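Local coordinates for large adhesion protein (Lap) involved in biofilm formation (Marinobacter hydrocarbonoclasticus, PDB 6XI3), which probably forms part of the calcium-stiffened extending region of a bacterial RTX adhesin, a chain of tandem Ig-like beta-sandwich domains that takes part in biofilm formation, at residues I63-G68 with S91-G96; D121-D126 with T146-A151. All coordinates share one frame; numbering follows the deposited sequence.

In the fold
Interactions 1 and 2 follow one another along the chain, with centres about 13 Å apart, and meet at one calcium ion. Interaction 1 joins the turn after strand 58-64 to the loop leading into strand 96-105, two neighbours in a four-stranded antiparallel sheet of the first modelled Ig-like domain. Interaction 2 ties the linker between strands 111-120 and 126-135 to the end of strand 140-148 in the next domain. Asp-95 from interaction 1, Asp-121, Thr-123 and Asp-149 from interaction 2, and Asn-205 bind the metal. Calcium thus bridges successive beta-sandwiches, consistent with the essential role of calcium in extending RTX adhesins.

Interaction 1 of 2, residues I63-G68 with S91-G96; sequences ITDSAG and SSLVDG. With CA (calcium ion), chain E.
Asp-65 lays its carboxylate against the backbone of Leu-93 and Val-94, joining the beta turn that follows strand 58-64 to the loop that enters strand 96-105 in the same Ig-like beta-sandwich domain. Its OD2 accepts from Val-94 N at 2.8 Å in an almost straight bond (170°), on the anti side and somewhat out of the carboxylate plane; Asn-69 gives this oxygen a second donor. OD1 turns back to its own turn, accepting from Ala-67 N at 2.8 Å well above the carboxylate plane. That bond makes an Asx turn over the type I turn Asp-65 to Gly-68. With CG between the backbone N and the carbonyl carbon (chi1 73°), the acid can serve both segments at once, a task suited to a short side chain with two acceptors.

The apolar groups flank this polar centre. Leu-93 and Ile-63 cross at about a right angle, the CD1 branch of Leu-93 resting on Ile-63 CG2 at 3.8 Å, while Leu-93 CD2 lies beside the Asp-65 carboxylate. On the more open side, Val-94 CG2 fits among Asp-65 OD2, Ser-66 OG and Ala-67 CB; the small alanine lets the turn approach this methyl.

Gly-96 passes close to Ser-66 with backbone angles that suit a residue lacking CB. Water 1 accepts from Ser-66 N and donates to Val-94 O, adding a bridge between the backbones. Asp-95 points away from the turn, its OD2 bound to calcium at 2.3 Å and its OD1 held by Ala-122 N. Asp-95 faces the turn with its carbonyl instead: Ser-66 OG donates to Asp-95 O at 2.8 Å, tilted 24° from the carbonyl plane.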
loop_
_atom_site.group_PDB
_atom_site.type_symbol
_atom_site.label_atom_id
_atom_site.label_comp_id
_atom_site.label_asym_id
_atom_site.label_seq_id
_atom_site.Cartn_x
_atom_site.Cartn_y
_atom_site.Cartn_z
ATOM N N ILE A 63 20.315 52.148 -14.661
ATOM C CA ILE A 63 20.504 50.907 -13.876
ATOM C C ILE A 63 19.458 49.947 -14.414
ATOM O O ILE A 63 18.273 50.300 -14.346
ATOM C CB ILE A 63 20.356 51.148 -12.375
ATOM C CG1 ILE A 63 21.093 52.418 -11.945
ATOM C CG2 ILE A 63 20.833 49.897 -11.647
ATOM C CD1 ILE A 63 21.070 52.645 -10.472
ATOM N N THR A 64 19.920 48.840 -14.991
ATOM C CA THR A 64 19.081 47.809 -15.630
ATOM C C THR A 64 19.145 46.523 -14.805
ATOM O O THR A 64 20.250 46.065 -14.459
ATOM C CB THR A 64 19.542 47.555 -17.074
ATOM O OG1 THR A 64 19.572 48.832 -17.696
ATOM C CG2 THR A 64 18.644 46.619 -17.844
ATOM N N ASP A 65 17.995 45.907 -14.581
ATOM C CA ASP A 65 17.947 44.670 -13.764
ATOM C C ASP A 65 17.866 43.437 -14.684
ATOM O O ASP A 65 17.859 43.589 -15.932
ATOM C CB ASP A 65 16.809 44.797 -12.755
ATOM C CG ASP A 65 15.437 44.668 -13.380
ATOM O OD1 ASP A 65 15.377 44.295 -14.582
ATOM O OD2 ASP A 65 14.435 44.899 -12.654
ATOM N N SER A 66 17.790 42.255 -14.062
ATOM C CA SER A 66 17.760 40.918 -14.701
ATOM C C SER A 66 16.514 40.743 -15.585
ATOM O O SER A 66 16.485 39.779 -16.333
ATOM C CB SER A 66 17.835 39.833 -13.636
ATOM O OG SER A 66 16.765 39.958 -12.711
ATOM N N ALA A 67 15.497 41.590 -15.464
ATOM C CA ALA A 67 14.242 41.515 -16.253
ATOM C C ALA A 67 14.164 42.635 -17.315
ATOM O O ALA A 67 13.087 42.787 -17.949
ATOM C CB ALA A 67 13.071 41.594 -15.310
ATOM N N GLY A 68 15.201 43.465 -17.440
ATOM C CA GLY A 68 15.197 44.638 -18.341
ATOM C C GLY A 68 14.511 45.890 -17.798
ATOM O O GLY A 68 14.486 46.869 -18.533
ATOM N N SER A 91 13.957 50.292 -5.860
ATOM C CA SER A 91 12.779 49.498 -5.430
ATOM C C SER A 91 11.969 49.053 -6.653
ATOM O O SER A 91 11.275 48.060 -6.540
ATOM C CB SER A 91 11.921 50.240 -4.446
ATOM O OG SER A 91 11.332 51.364 -5.069
ATOM N N SER A 92 12.067 49.742 -7.788
ATOM C CA SER A 92 11.401 49.331 -9.051
ATOM C C SER A 92 12.108 48.107 -9.651
ATOM O O SER A 92 11.541 47.503 -10.547
ATOM C CB SER A 92 11.339 50.477 -10.033
ATOM O OG SER A 92 12.641 50.858 -10.471
ATOM N N LEU A 93 13.326 47.769 -9.232
ATOM C CA LEU A 93 14.093 46.717 -9.925
ATOM C C LEU A 93 13.854 45.391 -9.201
ATOM O O LEU A 93 13.528 45.409 -7.990
ATOM C CB LEU A 93 15.579 47.050 -9.976
ATOM C CG LEU A 93 15.903 48.388 -10.647
ATOM C CD1 LEU A 93 17.408 48.615 -10.699
ATOM C CD2 LEU A 93 15.299 48.459 -12.035
ATOM N N VAL A 94 14.022 44.296 -9.939
ATOM C CA VAL A 94 13.962 42.922 -9.372
ATOM C C VAL A 94 15.372 42.457 -9.033
ATOM O O VAL A 94 16.335 43.000 -9.577
ATOM C CB VAL A 94 13.231 41.941 -10.304
ATOM C CG1 VAL A 94 11.795 42.379 -10.510
ATOM C CG2 VAL A 94 13.947 41.714 -11.631
ATOM N N ASP A 95 15.449 41.439 -8.177
ATOM C CA ASP A 95 16.704 40.817 -7.706
ATOM C C ASP A 95 17.464 40.204 -8.887
ATOM O O ASP A 95 16.850 39.866 -9.915
ATOM C CB ASP A 95 16.425 39.793 -6.593
ATOM C CG ASP A 95 16.124 40.400 -5.228
ATOM O OD1 ASP A 95 16.043 41.665 -5.140
ATOM O OD2 ASP A 95 16.018 39.616 -4.250
ATOM N N GLY A 96 18.759 40.017 -8.674
ATOM C CA GLY A 96 19.705 39.486 -9.659
ATOM C C GLY A 96 20.754 40.531 -9.981
ATOM O O GLY A 96 21.016 41.418 -9.127
HETATM CA CA CA E . 16.413 37.453 -3.704
HETATM O O HOH W 1 18.260 42.030 -11.213
HETATM O O HOH W 2 16.772 35.253 -2.853
#

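Interaction 2 of 2, residues D121-D126 with T146-A151; sequences DATAGD and TTTDVA. With CA (calcium ion), chain E.
Two carboxylates and a backbone carbonyl converge on one calcium ion here: Asp-149 OD2 binds it at 2.1 Å, while Asp-121 OD1 and Thr-123 O each bind at 2.3 Å. The oxygens of the two acids are only 4.4 Å apart, Asp-121 OD1 to Asp-149 OD2, a closeness of like charges that the cation probably compensates. Each acid offers the metal a single oxygen. Asp-149 extends with CG anti to its backbone N (chi1 -155°), carrying OD2 from just beyond strand 140-148 across to the linker, where it comes beside Thr-123 O. Its other oxygen, OD1, forms a salt bridge with Arg-204, which would help to fix the rotation of the carboxylate. Asp-95 and Asn-205 add further ligands, and water 2 completes the set at 2.4 Å while making a weak bond with Gly-125 N.

This is the calcium-bound junction between consecutive Ig-like domains: the linker runs from the metal straight into the edge strand 126-135 of the next beta-sandwich. Asp-126 and Thr-148 open the sheet as an antiparallel hydrogen-bonded pair. Asp-126 N donates to Thr-148 O at 3.1 Å, and Thr-148 N returns a bond to Asp-126 O at 2.9 Å. Their side chains lie on the same face, CB beside CB. Just before this pair, Gly-125 CA makes a C-H...O contact with Thr-148 O at 3.2 Å.

Between the metal and the sheet, Thr-123 and Thr-148 cross at about a right angle and touch through their methyls, CG2 to CG2 at 3.5 Å. Beta-branching suits both residues to extended backbone, and Thr-148 CG2 also packs beside Ala-124 O.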
loop_
_atom_site.group_PDB
_atom_site.type_symbol
_atom_site.label_atom_id
_atom_site.label_comp_id
_atom_site.label_asym_id
_atom_site.label_seq_id
_atom_site.Cartn_x
_atom_site.Cartn_y
_atom_site.Cartn_z
ATOM N N ASP A 121 19.549 41.820 -3.815
ATOM C CA ASP A 121 18.866 40.724 -3.076
ATOM C C ASP A 121 18.046 41.345 -1.950
ATOM O O ASP A 121 18.461 41.281 -0.800
ATOM C CB ASP A 121 19.850 39.658 -2.615
ATOM C CG ASP A 121 19.158 38.413 -2.045
ATOM O OD1 ASP A 121 17.909 38.256 -2.185
ATOM O OD2 ASP A 121 19.877 37.601 -1.520
ATOM N N ALA A 122 16.991 42.034 -2.356
ATOM C CA ALA A 122 16.041 42.749 -1.504
ATOM C C ALA A 122 14.908 41.803 -1.122
ATOM O O ALA A 122 14.204 42.174 -0.211
ATOM C CB ALA A 122 15.499 43.959 -2.225
ATOM N N THR A 123 14.708 40.681 -1.830
ATOM C CA THR A 123 13.548 39.768 -1.575
ATOM C C THR A 123 14.038 38.330 -1.323
ATOM O O THR A 123 14.796 37.792 -2.156
ATOM C CB THR A 123 12.525 39.857 -2.714
ATOM O OG1 THR A 123 12.193 41.226 -2.924
ATOM C CG2 THR A 123 11.239 39.117 -2.425
ATOM N N ALA A 124 13.639 37.730 -0.196
ATOM C CA ALA A 124 13.952 36.324 0.145
ATOM C C ALA A 124 13.170 35.421 -0.817
ATOM O O ALA A 124 11.972 35.646 -0.978
ATOM C CB ALA A 124 13.616 36.012 1.595
ATOM N N GLY A 125 13.846 34.482 -1.476
ATOM C CA GLY A 125 13.193 33.503 -2.354
ATOM C C GLY A 125 12.427 32.488 -1.515
ATOM O O GLY A 125 12.933 32.127 -0.426
ATOM N N ASP A 126 11.253 32.077 -1.978
ATOM C CA ASP A 126 10.414 31.091 -1.244
ATOM C C ASP A 126 9.519 30.382 -2.251
ATOM O O ASP A 126 9.245 30.943 -3.325
ATOM C CB ASP A 126 9.614 31.788 -0.132
ATOM C CG ASP A 126 9.143 30.877 0.997
ATOM O OD1 ASP A 126 9.782 29.850 1.217
ATOM O OD2 ASP A 126 8.130 31.209 1.632
ATOM N N THR A 146 2.609 29.044 -4.652
ATOM C CA THR A 146 3.008 30.463 -4.598
ATOM C C THR A 146 4.514 30.440 -4.712
ATOM O O THR A 146 5.109 29.418 -4.338
ATOM C CB THR A 146 2.578 31.166 -3.296
ATOM O OG1 THR A 146 3.267 30.532 -2.214
ATOM C CG2 THR A 146 1.090 31.119 -3.059
ATOM N N THR A 147 5.096 31.541 -5.171
ATOM C CA THR A 147 6.553 31.737 -5.085
ATOM C C THR A 147 6.819 33.165 -4.648
ATOM O O THR A 147 5.944 33.999 -4.829
ATOM C CB THR A 147 7.237 31.420 -6.428
ATOM O OG1 THR A 147 6.799 32.361 -7.404
ATOM C CG2 THR A 147 6.945 30.008 -6.883
ATOM N N THR A 148 8.040 33.406 -4.194
ATOM C CA THR A 148 8.582 34.745 -3.888
ATOM C C THR A 148 9.961 34.825 -4.544
ATOM O O THR A 148 10.743 33.884 -4.383
ATOM C CB THR A 148 8.657 34.950 -2.364
ATOM O OG1 THR A 148 7.346 34.747 -1.848
ATOM C CG2 THR A 148 9.132 36.327 -1.972
ATOM N N ASP A 149 10.246 35.924 -5.247
ATOM C CA ASP A 149 11.531 36.150 -5.948
ATOM C C ASP A 149 11.829 35.065 -6.995
ATOM O O ASP A 149 12.997 34.815 -7.267
ATOM C CB ASP A 149 12.713 36.228 -4.982
ATOM C CG ASP A 149 13.853 37.037 -5.607
ATOM O OD1 ASP A 149 13.527 37.807 -6.512
ATOM O OD2 ASP A 149 15.029 36.833 -5.226
ATOM N N VAL A 150 10.814 34.462 -7.589
ATOM C CA VAL A 150 10.968 33.583 -8.782
ATOM C C VAL A 150 10.352 34.306 -9.978
ATOM O O VAL A 150 9.210 34.756 -9.849
ATOM C CB VAL A 150 10.285 32.221 -8.561
ATOM C CG1 VAL A 150 10.391 31.337 -9.808
ATOM C CG2 VAL A 150 10.852 31.536 -7.338
ATOM N N ALA A 151 11.091 34.419 -11.085
ATOM C CA ALA A 151 10.703 35.242 -12.254
ATOM C C ALA A 151 9.461 34.649 -12.898
ATOM O O ALA A 151 9.403 33.445 -13.118
ATOM C CB ALA A 151 11.828 35.328 -13.273
HETATM CA CA CA E . 16.413 37.453 -3.704
HETATM O O HOH W 2 16.772 35.253 -2.853
#